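Local coordinates for conserved hypothetical protein (Staphylococcus aureus subsp. aureus, PDB 1TSJ) that is of unknown function but belongs to the glyoxalase clan, in a family named after 3-demethylubiquinone-9 3-methyltransferase, at residues A[31-37]-A[49-55]. Residues are numbered along the deposited sequence.
Sequences EIITMAK and VQHSIFT
Residues 31-37 and 49-55 form the two arms of an antiparallel β-hairpin, their axes 4.5 Å apart at closest approach and their directions 168° apart. Ile-32/Phe-54 and Met-35/Ser-52 are non-hydrogen-bonded pairs with CA atoms 4.3 Å apart, whereas Thr-34/Ile-53 and Ala-36/His-51 are hydrogen-bonded pairs at 5.0 Å.

Two classic β-bulges shift this register, one on each strand. In the first, Ile-33 (phi/psi -89/-20) and Thr-34 both face Ile-53: Ile-33 N donates to Ile-53 O at 2.8 Å, Thr-34 N reaches the same oxygen weakly at 3.1 Å, and Ile-53 N returns a bond to Thr-34 O at 2.9 Å. In the second, Gln-50 (-101/-38) and His-51 share Ala-36 O, with Gln-50 N at 2.6 Å and His-51 N at 3.1 Å from it; Ala-36 N donates to His-51 O at 2.7 Å. Toward the far end, Thr-55 N binds Glu-31 O at 2.9 Å.

On the face carrying Ile-32, Met-35, Ser-52 and Phe-54, selenomethionine Met-35 brings SE to 3.8 Å from Val-49 CG2, and Ile-32 CG1 lies 4.3 Å from Phe-54 CB; Phe-54 (chi1 p) leads its ring away from 31-37. Helix 16-26 covers this side, Val-20 touching both Ile-32 and Met-35, while Lys-37 forms a salt bridge with Glu-17. On the face of Thr-34, Ala-36, His-51, Ile-53 and Thr-55, Thr-34 CG2 approaches His-51 ND1 at 3.4 Å. Ile-33, set sideways by the bulge, brings CG1 to 3.8 Å from CG2 of Ile-53 (m, t).

Strand 59-64 continues the sheet beyond 49-56, giving the helix-backed, antiparallel hairpin edge of a βαβββ module, the repeating unit of the glyoxalase fold.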
loop_
_atom_site.group_PDB
_atom_site.type_symbol
_atom_site.label_atom_id
_atom_site.label_comp_id
_atom_site.label_asym_id
_atom_site.label_seq_id
_atom_site.Cartn_x
_atom_site.Cartn_y
_atom_site.Cartn_z
ATOM N N GLU A 31 -3.620 16.523 2.573
ATOM C CA GLU A 31 -2.283 16.998 2.393
ATOM C C GLU A 31 -1.377 15.891 1.859
ATOM O O GLU A 31 -1.442 14.772 2.272
ATOM C CB GLU A 31 -1.778 17.425 3.718
ATOM C CG GLU A 31 -0.400 18.022 3.564
ATOM C CD GLU A 31 0.266 18.434 4.879
ATOM O OE1 GLU A 31 -0.264 18.075 5.912
ATOM O OE2 GLU A 31 1.354 19.092 4.849
ATOM N N ILE A 32 -0.490 16.213 0.933
ATOM C CA ILE A 32 0.501 15.279 0.548
ATOM C C ILE A 32 1.583 15.188 1.646
ATOM O O ILE A 32 2.291 16.164 1.876
ATOM C CB ILE A 32 1.078 15.652 -0.774
ATOM C CG1 ILE A 32 0.127 15.234 -1.882
ATOM C CG2 ILE A 32 2.312 14.867 -1.030
ATOM C CD1 ILE A 32 0.456 15.826 -3.306
ATOM N N ILE A 33 1.692 14.043 2.349
ATOM C CA ILE A 33 2.740 13.985 3.266
ATOM C C ILE A 33 4.082 13.439 2.695
ATOM O O ILE A 33 5.100 13.771 3.168
ATOM C CB ILE A 33 2.299 13.448 4.678
ATOM C CG1 ILE A 33 2.887 12.116 4.963
ATOM C CG2 ILE A 33 0.755 13.395 4.897
ATOM C CD1 ILE A 33 4.325 12.184 5.486
ATOM N N THR A 34 4.132 12.719 1.598
ATOM C CA THR A 34 5.352 12.017 1.157
ATOM C C THR A 34 5.078 11.706 -0.292
ATOM O O THR A 34 4.028 11.126 -0.642
ATOM C CB THR A 34 5.534 10.653 1.942
ATOM O OG1 THR A 34 6.176 10.841 3.262
ATOM C CG2 THR A 34 6.359 9.510 1.142
HETATM N N MSE A 35 5.994 12.161 -1.136
HETATM C CA MSE A 35 6.105 11.696 -2.433
HETATM C C MSE A 35 7.501 11.380 -2.823
HETATM O O MSE A 35 8.371 12.256 -2.735
HETATM C CB MSE A 35 5.673 12.788 -3.332
HETATM C CG MSE A 35 4.305 12.712 -3.658
HETATM SE SE MSE A 35 3.972 12.923 -5.558
HETATM C CE MSE A 35 1.925 12.585 -5.416
ATOM N N ALA A 36 7.721 10.191 -3.383
ATOM C CA ALA A 36 9.009 9.828 -3.903
ATOM C C ALA A 36 8.820 9.357 -5.291
ATOM O O ALA A 36 7.986 8.518 -5.503
ATOM C CB ALA A 36 9.648 8.813 -3.079
ATOM N N LYS A 37 9.585 9.943 -6.237
ATOM C CA LYS A 37 9.555 9.555 -7.642
ATOM C C LYS A 37 10.650 8.572 -8.001
ATOM O O LYS A 37 11.684 8.455 -7.286
ATOM C CB LYS A 37 9.782 10.739 -8.517
ATOM C CG LYS A 37 9.129 12.058 -8.122
ATOM C CD LYS A 37 7.635 11.996 -8.029
ATOM C CE LYS A 37 6.965 13.373 -8.379
ATOM N NZ LYS A 37 6.856 13.590 -9.876
ATOM N N VAL A 49 5.577 8.123 -9.499
ATOM C CA VAL A 49 5.556 8.003 -8.033
ATOM C C VAL A 49 5.979 6.605 -7.640
ATOM O O VAL A 49 5.542 5.637 -8.210
ATOM C CB VAL A 49 4.200 8.387 -7.482
ATOM C CG1 VAL A 49 4.191 8.123 -6.066
ATOM C CG2 VAL A 49 4.008 9.826 -7.702
ATOM N N GLN A 50 6.873 6.525 -6.694
ATOM C CA GLN A 50 7.300 5.267 -6.137
ATOM C C GLN A 50 6.589 5.112 -4.861
ATOM O O GLN A 50 6.227 4.049 -4.453
ATOM C CB GLN A 50 8.768 5.343 -5.781
ATOM C CG GLN A 50 9.441 4.122 -5.075
ATOM C CD GLN A 50 11.009 4.402 -4.930
ATOM O OE1 GLN A 50 11.863 3.423 -4.916
ATOM N NE2 GLN A 50 11.417 5.740 -4.904
ATOM N N HIS A 51 6.446 6.204 -4.163
ATOM C CA HIS A 51 5.852 6.070 -2.889
ATOM C C HIS A 51 5.182 7.429 -2.598
ATOM O O HIS A 51 5.878 8.428 -2.645
ATOM C CB HIS A 51 6.951 5.674 -1.853
ATOM C CG HIS A 51 6.445 5.530 -0.412
ATOM N ND1 HIS A 51 7.013 6.236 0.665
ATOM C CD2 HIS A 51 5.436 4.744 0.131
ATOM C CE1 HIS A 51 6.378 5.886 1.790
ATOM N NE2 HIS A 51 5.432 4.977 1.500
ATOM N N SER A 52 3.859 7.437 -2.290
ATOM C CA SER A 52 3.129 8.624 -1.769
ATOM C C SER A 52 2.307 8.218 -0.567
ATOM O O SER A 52 1.689 7.221 -0.545
ATOM C CB SER A 52 2.162 9.244 -2.837
ATOM O OG SER A 52 1.882 10.651 -2.595
ATOM N N ILE A 53 2.295 9.079 0.419
ATOM C CA ILE A 53 1.404 8.995 1.519
ATOM C C ILE A 53 0.720 10.350 1.623
ATOM O O ILE A 53 1.367 11.368 1.786
ATOM C CB ILE A 53 2.169 8.738 2.779
ATOM C CG1 ILE A 53 2.816 7.392 2.712
ATOM C CG2 ILE A 53 1.282 8.798 3.963
ATOM C CD1 ILE A 53 3.630 7.158 3.859
ATOM N N PHE A 54 -0.594 10.337 1.583
ATOM C CA PHE A 54 -1.345 11.542 1.633
ATOM C C PHE A 54 -2.512 11.378 2.583
ATOM O O PHE A 54 -2.875 10.302 2.993
ATOM C CB PHE A 54 -1.687 11.942 0.201
ATOM C CG PHE A 54 -2.487 10.940 -0.585
ATOM C CD1 PHE A 54 -1.937 9.878 -1.172
ATOM C CD2 PHE A 54 -3.861 11.089 -0.751
ATOM C CE1 PHE A 54 -2.820 8.931 -1.881
ATOM C CE2 PHE A 54 -4.607 10.243 -1.432
ATOM C CZ PHE A 54 -4.123 9.183 -1.988
ATOM N N THR A 55 -3.082 12.477 2.937
ATOM C CA THR A 55 -4.286 12.577 3.765
ATOM C C THR A 55 -5.512 13.015 2.955
ATOM O O THR A 55 -5.368 13.707 1.975
ATOM C CB THR A 55 -3.948 13.626 4.804
ATOM O OG1 THR A 55 -2.987 13.051 5.700
ATOM C CG2 THR A 55 -4.980 13.792 5.703
#